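Local coordinates for protein CTP:phosphocholine Cytidylyltransferase (Streptococcus pneumoniae, PDB 1JYK) that catalyses the transfer of a cytidylyl group from CTP to phosphocholine, yielding CDP-choline and pyrophosphate, at residues 55-60 with 85-90; 144-149 with 175-180; 154-159 with 169-174. One frame throughout, in Å; residues are numbered along the deposited sequence.

Contact 1 of 3, residues 55-60 with 85-90; sequences QKPLIE and FDYLKE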
loop_
_atom_site.group_PDB
_atom_site.type_symbol
_atom_site.label_atom_id
_atom_site.label_comp_id
_atom_site.label_asym_id
_atom_site.label_seq_id
_atom_site.Cartn_x
_atom_site.Cartn_y
_atom_site.Cartn_z
ATOM N N GLN A 55 7.732 6.489 19.379
ATOM C CA GLN A 55 9.086 5.942 19.436
ATOM C C GLN A 55 9.332 4.621 18.720
ATOM O O GLN A 55 10.210 3.858 19.121
ATOM C CB GLN A 55 9.523 5.797 20.899
ATOM C CG GLN A 55 9.482 7.093 21.707
ATOM C CD GLN A 55 10.290 8.227 21.067
ATOM O OE1 GLN A 55 9.934 9.404 21.193
ATOM N NE2 GLN A 55 11.383 7.875 20.382
ATOM N N LYS A 56 8.576 4.353 17.661
ATOM C CA LYS A 56 8.738 3.110 16.911
ATOM C C LYS A 56 8.506 3.361 15.421
ATOM O O LYS A 56 7.500 3.953 15.046
ATOM C CB LYS A 56 7.743 2.068 17.433
ATOM C CG LYS A 56 7.809 0.712 16.754
ATOM C CD LYS A 56 6.987 -0.312 17.529
ATOM C CE LYS A 56 6.988 -1.663 16.842
ATOM N NZ LYS A 56 8.312 -2.318 16.971
ATOM N N PRO A 57 9.446 2.934 14.554
ATOM C CA PRO A 57 9.277 3.144 13.107
ATOM C C PRO A 57 7.925 2.634 12.622
ATOM O O PRO A 57 7.503 1.534 12.980
ATOM C CB PRO A 57 10.435 2.366 12.486
ATOM C CG PRO A 57 11.483 2.353 13.559
ATOM C CD PRO A 57 10.717 2.253 14.861
ATOM N N LEU A 58 7.251 3.437 11.808
ATOM C CA LEU A 58 5.935 3.086 11.282
ATOM C C LEU A 58 5.832 1.679 10.707
ATOM O O LEU A 58 4.894 0.945 11.009
ATOM C CB LEU A 58 5.522 4.079 10.193
ATOM C CG LEU A 58 4.927 5.415 10.629
ATOM C CD1 LEU A 58 4.735 6.291 9.401
ATOM C CD2 LEU A 58 3.610 5.197 11.337
ATOM N N ILE A 59 6.791 1.305 9.865
ATOM C CA ILE A 59 6.752 -0.004 9.229
ATOM C C ILE A 59 6.793 -1.179 10.210
ATOM O O ILE A 59 6.274 -2.258 9.909
ATOM C CB ILE A 59 7.899 -0.144 8.183
ATOM C CG1 ILE A 59 7.590 -1.299 7.228
ATOM C CG2 ILE A 59 9.238 -0.343 8.882
ATOM C CD1 ILE A 59 8.395 -1.248 5.940
ATOM N N GLU A 60 7.402 -0.982 11.377
ATOM C CA GLU A 60 7.474 -2.058 12.364
ATOM C C GLU A 60 6.083 -2.431 12.887
ATOM O O GLU A 60 5.801 -3.601 13.133
ATOM C CB GLU A 60 8.395 -1.661 13.522
ATOM C CG GLU A 60 9.867 -1.709 13.135
ATOM C CD GLU A 60 10.816 -1.520 14.309
ATOM O OE1 GLU A 60 10.351 -1.428 15.467
ATOM O OE2 GLU A 60 12.037 -1.464 14.065
ATOM N N PHE A 85 16.984 0.487 6.138
ATOM C CA PHE A 85 16.087 -0.673 6.233
ATOM C C PHE A 85 16.806 -2.007 6.480
ATOM O O PHE A 85 16.176 -2.995 6.851
ATOM C CB PHE A 85 15.275 -0.829 4.942
ATOM C CG PHE A 85 14.241 0.242 4.729
ATOM C CD1 PHE A 85 12.909 0.025 5.077
ATOM C CD2 PHE A 85 14.593 1.460 4.157
ATOM C CE1 PHE A 85 11.941 1.011 4.858
ATOM C CE2 PHE A 85 13.632 2.451 3.934
ATOM C CZ PHE A 85 12.305 2.222 4.287
ATOM N N ASP A 86 18.115 -2.042 6.265
ATOM C CA ASP A 86 18.875 -3.278 6.413
ATOM C C ASP A 86 18.635 -4.093 7.672
ATOM O O ASP A 86 18.472 -5.317 7.601
ATOM C CB ASP A 86 20.365 -2.984 6.271
ATOM C CG ASP A 86 20.763 -2.717 4.830
ATOM O OD1 ASP A 86 20.127 -3.282 3.913
ATOM O OD2 ASP A 86 21.710 -1.937 4.615
ATOM N N TYR A 87 18.611 -3.429 8.823
ATOM C CA TYR A 87 18.401 -4.120 10.099
ATOM C C TYR A 87 17.123 -4.969 10.168
ATOM O O TYR A 87 17.031 -5.889 10.980
ATOM C CB TYR A 87 18.389 -3.106 11.253
ATOM C CG TYR A 87 17.060 -2.390 11.444
ATOM C CD1 TYR A 87 16.235 -2.685 12.532
ATOM C CD2 TYR A 87 16.632 -1.415 10.533
ATOM C CE1 TYR A 87 15.014 -2.029 12.713
ATOM C CE2 TYR A 87 15.417 -0.754 10.703
ATOM C CZ TYR A 87 14.613 -1.063 11.794
ATOM O OH TYR A 87 13.411 -0.402 11.962
ATOM N N LEU A 88 16.138 -4.652 9.325
ATOM C CA LEU A 88 14.872 -5.378 9.326
ATOM C C LEU A 88 14.985 -6.815 8.837
ATOM O O LEU A 88 14.149 -7.650 9.165
ATOM C CB LEU A 88 13.828 -4.626 8.485
ATOM C CG LEU A 88 13.398 -3.238 8.985
ATOM C CD1 LEU A 88 12.623 -2.527 7.880
ATOM C CD2 LEU A 88 12.541 -3.364 10.249
ATOM N N LYS A 89 16.013 -7.116 8.057
ATOM C CA LYS A 89 16.173 -8.472 7.559
ATOM C C LYS A 89 16.405 -9.465 8.699
ATOM O O LYS A 89 15.757 -10.517 8.761
ATOM C CB LYS A 89 17.322 -8.524 6.560
ATOM C CG LYS A 89 17.072 -7.685 5.326
ATOM C CD LYS A 89 18.162 -7.897 4.293
ATOM C CE LYS A 89 19.473 -7.307 4.764
ATOM N NZ LYS A 89 20.494 -7.304 3.684
ATOM N N GLU A 90 17.311 -9.137 9.615
ATOM C CA GLU A 90 17.568 -10.035 10.733
ATOM C C GLU A 90 16.548 -9.833 11.863
ATOM O O GLU A 90 16.315 -10.723 12.682
ATOM C CB GLU A 90 19.001 -9.842 11.245
ATOM C CG GLU A 90 19.985 -10.829 10.612
ATOM C CD GLU A 90 21.444 -10.537 10.940
ATOM O OE1 GLU A 90 21.707 -9.780 11.894
ATOM O OE2 GLU A 90 22.326 -11.071 10.238
#

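Contact 2 of 3, residues 144-149 with 175-180; sequences YFSVYR and AGRILS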
loop_
_atom_site.group_PDB
_atom_site.type_symbol
_atom_site.label_atom_id
_atom_site.label_comp_id
_atom_site.label_asym_id
_atom_site.label_seq_id
_atom_site.Cartn_x
_atom_site.Cartn_y
_atom_site.Cartn_z
ATOM N N TYR A 144 -10.159 -4.430 -1.146
ATOM C CA TYR A 144 -9.648 -3.109 -0.836
ATOM C C TYR A 144 -10.179 -2.851 0.567
ATOM O O TYR A 144 -11.394 -2.899 0.775
ATOM C CB TYR A 144 -10.241 -2.048 -1.762
ATOM C CG TYR A 144 -9.457 -1.796 -3.021
ATOM C CD1 TYR A 144 -8.165 -1.292 -2.974
ATOM C CD2 TYR A 144 -10.015 -2.064 -4.267
ATOM C CE1 TYR A 144 -7.443 -1.060 -4.140
ATOM C CE2 TYR A 144 -9.304 -1.836 -5.438
ATOM C CZ TYR A 144 -8.021 -1.335 -5.368
ATOM O OH TYR A 144 -7.324 -1.103 -6.524
ATOM N N PHE A 145 -9.294 -2.615 1.532
ATOM C CA PHE A 145 -9.738 -2.299 2.887
ATOM C C PHE A 145 -9.848 -0.783 2.850
ATOM O O PHE A 145 -8.838 -0.079 2.796
ATOM C CB PHE A 145 -8.707 -2.785 3.904
ATOM C CG PHE A 145 -8.630 -4.278 3.986
ATOM C CD1 PHE A 145 -9.284 -4.970 5.003
ATOM C CD2 PHE A 145 -7.953 -5.002 3.011
ATOM C CE1 PHE A 145 -9.271 -6.367 5.047
ATOM C CE2 PHE A 145 -7.932 -6.396 3.043
ATOM C CZ PHE A 145 -8.596 -7.081 4.065
ATOM N N SER A 146 -11.089 -0.292 2.862
ATOM C CA SER A 146 -11.372 1.132 2.725
ATOM C C SER A 146 -12.012 1.898 3.883
ATOM O O SER A 146 -12.995 1.450 4.472
ATOM C CB SER A 146 -12.253 1.326 1.489
ATOM O OG SER A 146 -12.608 2.684 1.321
ATOM N N VAL A 147 -11.453 3.067 4.188
ATOM C CA VAL A 147 -12.001 3.923 5.230
ATOM C C VAL A 147 -12.725 5.064 4.512
ATOM O O VAL A 147 -12.380 5.414 3.376
ATOM C CB VAL A 147 -10.897 4.546 6.139
ATOM C CG1 VAL A 147 -10.262 3.472 7.022
ATOM C CG2 VAL A 147 -9.845 5.241 5.286
ATOM N N TYR A 148 -13.730 5.638 5.167
ATOM C CA TYR A 148 -14.467 6.755 4.591
ATOM C C TYR A 148 -13.757 8.057 4.967
ATOM O O TYR A 148 -13.322 8.229 6.110
ATOM C CB TYR A 148 -15.907 6.769 5.123
ATOM C CG TYR A 148 -16.702 8.004 4.740
ATOM C CD1 TYR A 148 -17.406 8.060 3.533
ATOM C CD2 TYR A 148 -16.752 9.113 5.583
ATOM C CE1 TYR A 148 -18.142 9.198 3.181
ATOM C CE2 TYR A 148 -17.483 10.248 5.242
ATOM C CZ TYR A 148 -18.175 10.286 4.042
ATOM O OH TYR A 148 -18.894 11.408 3.704
ATOM N N ARG A 149 -13.631 8.970 4.008
ATOM C CA ARG A 149 -12.977 10.250 4.257
ATOM C C ARG A 149 -13.739 11.403 3.614
ATOM O O ARG A 149 -14.424 11.224 2.604
ATOM C CB ARG A 149 -11.554 10.244 3.700
ATOM C CG ARG A 149 -10.589 9.368 4.457
ATOM C CD ARG A 149 -10.497 9.780 5.909
ATOM N NE ARG A 149 -9.552 8.941 6.646
ATOM C CZ ARG A 149 -9.896 8.064 7.589
ATOM N NH1 ARG A 149 -11.178 7.904 7.917
ATOM N NH2 ARG A 149 -8.955 7.354 8.214
ATOM N N ALA A 175 -15.372 13.358 -1.008
ATOM C CA ALA A 175 -15.773 12.499 0.100
ATOM C C ALA A 175 -16.181 11.121 -0.390
ATOM O O ALA A 175 -16.717 10.978 -1.488
ATOM C CB ALA A 175 -16.930 13.136 0.866
ATOM N N GLY A 176 -15.933 10.108 0.432
ATOM C CA GLY A 176 -16.295 8.753 0.064
ATOM C C GLY A 176 -15.318 7.707 0.575
ATOM O O GLY A 176 -14.422 8.013 1.364
ATOM N N ARG A 177 -15.513 6.468 0.127
ATOM C CA ARG A 177 -14.658 5.345 0.492
ATOM C C ARG A 177 -13.451 5.388 -0.441
ATOM O O ARG A 177 -13.562 5.177 -1.649
ATOM C CB ARG A 177 -15.418 4.031 0.324
ATOM C CG ARG A 177 -16.516 3.822 1.360
ATOM C CD ARG A 177 -15.921 3.317 2.654
ATOM N NE ARG A 177 -16.905 3.291 3.726
ATOM C CZ ARG A 177 -16.683 2.789 4.935
ATOM N NH1 ARG A 177 -15.502 2.262 5.241
ATOM N NH2 ARG A 177 -17.653 2.807 5.840
ATOM N N ILE A 178 -12.290 5.666 0.129
ATOM C CA ILE A 178 -11.075 5.798 -0.661
ATOM C C ILE A 178 -10.167 4.576 -0.669
ATOM O O ILE A 178 -10.320 3.658 0.139
ATOM C CB ILE A 178 -10.240 7.005 -0.146
ATOM C CG1 ILE A 178 -9.827 6.766 1.314
ATOM C CG2 ILE A 178 -11.065 8.285 -0.222
ATOM C CD1 ILE A 178 -8.694 7.635 1.794
ATOM N N LEU A 179 -9.242 4.559 -1.624
ATOM C CA LEU A 179 -8.231 3.507 -1.690
ATOM C C LEU A 179 -7.395 3.979 -0.500
ATOM O O LEU A 179 -6.873 5.100 -0.509
ATOM C CB LEU A 179 -7.441 3.606 -2.998
ATOM C CG LEU A 179 -7.986 2.700 -4.103
ATOM C CD1 LEU A 179 -9.411 3.122 -4.419
ATOM C CD2 LEU A 179 -7.108 2.790 -5.342
ATOM N N SER A 180 -7.292 3.143 0.525
ATOM C CA SER A 180 -6.616 3.535 1.756
ATOM C C SER A 180 -5.199 3.057 2.050
ATOM O O SER A 180 -4.651 3.392 3.098
ATOM C CB SER A 180 -7.518 3.169 2.938
ATOM O OG SER A 180 -8.865 3.513 2.655
HETATM O O HOH W 1 -7.739 0.434 0.170
#

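Contact 3 of 3, residues 154-159 with 169-174; sequences NEWFLV and IIVDSK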
loop_
_atom_site.group_PDB
_atom_site.type_symbol
_atom_site.label_atom_id
_atom_site.label_comp_id
_atom_site.label_asym_id
_atom_site.label_seq_id
_atom_site.Cartn_x
_atom_site.Cartn_y
_atom_site.Cartn_z
ATOM N N ASN A 154 -7.023 14.674 -3.937
ATOM C CA ASN A 154 -6.267 13.735 -4.750
ATOM C C ASN A 154 -6.431 12.259 -4.393
ATOM O O ASN A 154 -5.580 11.445 -4.740
ATOM C CB ASN A 154 -4.783 14.097 -4.702
ATOM C CG ASN A 154 -4.504 15.454 -5.309
ATOM O OD1 ASN A 154 -3.657 16.206 -4.818
ATOM N ND2 ASN A 154 -5.216 15.780 -6.387
ATOM N N GLU A 155 -7.505 11.905 -3.701
ATOM C CA GLU A 155 -7.727 10.505 -3.356
ATOM C C GLU A 155 -8.496 9.848 -4.487
ATOM O O GLU A 155 -9.029 10.536 -5.356
ATOM C CB GLU A 155 -8.553 10.386 -2.074
ATOM C CG GLU A 155 -8.111 11.303 -0.965
ATOM C CD GLU A 155 -6.892 10.779 -0.258
ATOM O OE1 GLU A 155 -6.285 11.543 0.525
ATOM O OE2 GLU A 155 -6.538 9.602 -0.486
ATOM N N TRP A 156 -8.541 8.522 -4.482
ATOM C CA TRP A 156 -9.300 7.779 -5.484
ATOM C C TRP A 156 -10.409 7.085 -4.705
ATOM O O TRP A 156 -10.195 6.632 -3.581
ATOM C CB TRP A 156 -8.430 6.747 -6.199
ATOM C CG TRP A 156 -7.498 7.333 -7.226
ATOM C CD1 TRP A 156 -7.219 8.661 -7.433
ATOM C CD2 TRP A 156 -6.688 6.608 -8.163
ATOM N NE1 TRP A 156 -6.284 8.802 -8.430
ATOM C CE2 TRP A 156 -5.943 7.556 -8.897
ATOM C CE3 TRP A 156 -6.520 5.245 -8.445
ATOM C CZ2 TRP A 156 -5.036 7.184 -9.903
ATOM C CZ3 TRP A 156 -5.620 4.876 -9.449
ATOM C CH2 TRP A 156 -4.891 5.845 -10.164
ATOM N N PHE A 157 -11.592 7.000 -5.298
ATOM C CA PHE A 157 -12.727 6.402 -4.611
ATOM C C PHE A 157 -13.263 5.124 -5.223
ATOM O O PHE A 157 -13.126 4.878 -6.425
ATOM C CB PHE A 157 -13.848 7.433 -4.506
ATOM C CG PHE A 157 -13.407 8.735 -3.919
ATOM C CD1 PHE A 157 -13.613 9.011 -2.568
ATOM C CD2 PHE A 157 -12.752 9.675 -4.703
ATOM C CE1 PHE A 157 -13.169 10.210 -2.005
ATOM C CE2 PHE A 157 -12.304 10.873 -4.155
ATOM C CZ PHE A 157 -12.514 11.142 -2.796
ATOM N N LEU A 158 -13.891 4.320 -4.372
ATOM C CA LEU A 158 -14.458 3.040 -4.768
ATOM C C LEU A 158 -15.958 3.127 -5.043
ATOM O O LEU A 158 -16.725 3.580 -4.195
ATOM C CB LEU A 158 -14.198 2.007 -3.663
ATOM C CG LEU A 158 -12.722 1.704 -3.373
ATOM C CD1 LEU A 158 -12.568 1.174 -1.953
ATOM C CD2 LEU A 158 -12.205 0.683 -4.385
ATOM N N VAL A 159 -16.367 2.685 -6.226
ATOM C CA VAL A 159 -17.779 2.692 -6.599
ATOM C C VAL A 159 -18.302 1.267 -6.453
ATOM O O VAL A 159 -17.820 0.357 -7.126
ATOM C CB VAL A 159 -17.969 3.146 -8.064
ATOM C CG1 VAL A 159 -19.423 2.952 -8.486
ATOM C CG2 VAL A 159 -17.546 4.602 -8.214
ATOM N N ILE A 169 -13.435 2.879 -10.159
ATOM C CA ILE A 169 -12.594 3.608 -9.223
ATOM C C ILE A 169 -12.511 4.984 -9.855
ATOM O O ILE A 169 -12.107 5.122 -11.009
ATOM C CB ILE A 169 -11.189 2.986 -9.088
ATOM C CG1 ILE A 169 -11.282 1.672 -8.301
ATOM C CG2 ILE A 169 -10.256 3.964 -8.378
ATOM C CD1 ILE A 169 -10.101 0.742 -8.496
ATOM N N ILE A 170 -12.900 6.004 -9.108
ATOM C CA ILE A 170 -12.918 7.347 -9.651
ATOM C C ILE A 170 -12.126 8.343 -8.825
ATOM O O ILE A 170 -11.723 8.052 -7.694
ATOM C CB ILE A 170 -14.370 7.844 -9.760
ATOM C CG1 ILE A 170 -15.007 7.896 -8.371
ATOM C CG2 ILE A 170 -15.171 6.904 -10.638
ATOM C CD1 ILE A 170 -16.329 8.595 -8.338
ATOM N N VAL A 171 -11.913 9.526 -9.397
ATOM C CA VAL A 171 -11.176 10.579 -8.718
ATOM C C VAL A 171 -12.057 11.800 -8.443
ATOM O O VAL A 171 -11.701 12.657 -7.634
ATOM C CB VAL A 171 -9.959 11.034 -9.552
ATOM C CG1 VAL A 171 -9.277 9.829 -10.182
ATOM C CG2 VAL A 171 -10.401 12.016 -10.621
ATOM N N ASP A 172 -13.212 11.862 -9.101
ATOM C CA ASP A 172 -14.120 12.998 -8.956
ATOM C C ASP A 172 -14.998 13.051 -7.700
ATOM O O ASP A 172 -16.222 12.868 -7.772
ATOM C CB ASP A 172 -15.021 13.100 -10.194
ATOM C CG ASP A 172 -15.672 14.472 -10.335
ATOM O OD1 ASP A 172 -15.340 15.389 -9.554
ATOM O OD2 ASP A 172 -16.524 14.630 -11.236
ATOM N N SER A 173 -14.377 13.312 -6.556
ATOM C CA SER A 173 -15.116 13.442 -5.310
ATOM C C SER A 173 -14.245 14.004 -4.206
ATOM O O SER A 173 -13.021 13.892 -4.247
ATOM C CB SER A 173 -15.695 12.104 -4.861
ATOM O OG SER A 173 -16.613 12.316 -3.798
ATOM N N LYS A 174 -14.892 14.620 -3.220
ATOM C CA LYS A 174 -14.201 15.194 -2.076
ATOM C C LYS A 174 -14.526 14.374 -0.837
ATOM O O LYS A 174 -14.021 14.653 0.249
ATOM C CB LYS A 174 -14.643 16.638 -1.859
ATOM C CG LYS A 174 -14.515 17.508 -3.095
ATOM C CD LYS A 174 -13.941 18.868 -2.753
ATOM C CE LYS A 174 -13.365 19.543 -3.987
ATOM N NZ LYS A 174 -12.849 20.911 -3.679
HETATM O O HOH W 2 -9.571 13.028 -6.181
HETATM O O HOH W 3 -10.381 13.851 -3.739
#

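Contact 1 of 3, residues 55-60 with 85-90
Two successive right-handed beta-alpha-beta crossovers of the Rossmann-like nucleotidyltransferase fold meet here, where Glu60, near the start of helix 58-68, faces Tyr87 and Leu88 of the short helix 87-92. Both helices cover the same face of the parallel strands, because Ile59 and Leu88 each also touch Ile76 of strand 74-78. The polar link is Tyr87 OH, which donates to Glu60 OE2 at 2.7 Å. The carboxylate receives it on the anti side, with the hydroxyl 26° out of its plane, and the carboxylate and phenol planes stand 52° apart. OE2 lies at the edge of the ring, near its plane, and 3.3 Å from CE1 of Tyr87. The other carboxylate oxygen, OE1 of Glu60, forms a salt bridge with Lys56 NZ at 2.7 Å, again from the anti side. Lys91, one turn further along the second helix, makes a salt bridge with OE2, so both oxygens are engaged and the rotation of the carboxylate is fixed; the two lysines would favour its ionised form. With CG of Tyr87 between the backbone N and the carbonyl carbon (chi1 81°), the ring is directed toward Glu60, and CG of Leu88 lies over one face, 3.6 Å from the ring plane. Pro57 CG borders the phenol oxygen, 3.7 Å from Tyr87 OH. Beneath this polar cluster the contact turns apolar. Ile59 divides its branches between two partners: CG2 packs against Leu88 CD1 at 4.2 Å, while the longer arm, with CG1 anti to the backbone N, carries CD1 to the edge of the Phe85 ring, 4.3 Å from CE1.

Contact 2 of 3, residues 144-149 with 175-180
This is an antiparallel pairing within the large mixed sheet: the irregular strand 142-149 takes the short strand 176-177 alongside its end, with Arg149 opposite Gly176 and Tyr148 opposite Arg177. The hairpin 157-160/166-170 borders the other side of 175-180. The first is the hydrogen-bonded pair, with Arg149 N donating to Gly176 O and Gly176 N to Arg149 O, both at 2.9 Å. The second is the non-hydrogen-bonded pair. Beyond it Ile178 N still reaches Val147 O, but at 3.3 Å, and serine hydroxyls then take over from the backbone. Val147 N donates to Ser180 OG at 3.0 Å in a nearly straight bond (167°), while Ser180 OG in turn donates to Ile178 O from above the carbonyl plane. That carbonyl is gripped twice, since Ser146 OG donates to it at 2.8 Å from the opposite face of its plane. A water bridges the chains, giving a hydrogen to Phe145 O and accepting one from Ser180 N. Side chains flank this polar seam. Leu179 CG rests against Tyr144 CE1. Ile178 puts CD1 against CG of Arg149, whose guanidinium bends back under the cover of Val147 CG2, 3.6 Å above its centre, and forms a salt bridge with Glu236. On the Tyr148 side, the phenol ring lies obliquely along the backbone of Gly176, and its hydroxyl hydrogen-bonds Glu150. Arg177, bent at its second torsion, folds across the strands; CB of Tyr148 lies over one face of its guanidinium, offset toward the rim. Arg177 NH1 also bonds Leu229 O, and it meets Ser146 O 2.7 Å away, within 4° of the guanidinium plane though bent to 135° at the hydrogen.

Contact 3 of 3, residues 154-159 with 169-174
Phe157 reaches across to four residues of 169-174, and its atoms can be taken in order. CB packs on CG1 of Ile170 at 4.1 Å. With CG anti to the carbonyl carbon and beside the backbone N (chi1 -52°), the ring swings along the partner strand, so that CD2 passes the carbonyl oxygen of Ile170, which lies at the ring edge. Further out, Ser173 CB covers one face in a CH-pi contact, 3.8 Å from the ring centroid and 16° off the normal. At the far end CE2 and CZ both close on the carbonyl of Ser173, CE2 at 3.1 Å from its O. That same oxygen accepts from a water lying in the ring plane, at its edge.

The ring lies at the open end of a beta hairpin, strands 157-160 and 166-170, where Phe157 and Ile170 form an antiparallel hydrogen-bonded pair. Phe157 N meets Ile170 O at 2.6 Å and 172°, a short and almost straight bond; Ile170 N returns one to Phe157 O. The opposite side of the hairpin carries Trp156, Leu158 and Ile169. Trp156 runs alongside Val171, whose CG1 stands over the five-membered ring, 3.9 Å from its centroid, while CG2 of Ile169 approaches CE3 of the indole obliquely. Helix 213-216 borders this side, touching Trp156, Ile169 and Val171. Past the last backbone bond the two chains diverge, and a water spans them, donating to Glu155 O at 2.7 Å and to Val171 O at 2.6 Å.

Overall arrangement
Contact 3 is nested inside the loop that contact 2 closes, and their centres are 9 Å apart. Segments 154-159 and 175-180 join directly: Leu158 N probably bonds Arg177 O at 2.9 Å and Leu179 N Trp156 O at 3.0 Å, which joins the hairpin to segment 175-180, and through it to strand 142-149 of the main sheet, while Ile178 CG2 packs against Phe157 CE1. Contact 1 lies on the opposite side of the chain's centre and touches neither: its nearest atoms are about 12 Å from contact 2 and about 15 Å from contact 3. It belongs to the crossover region that follows strand 27-32, after which the glycine-rich nucleotide-binding signature of this family is expected.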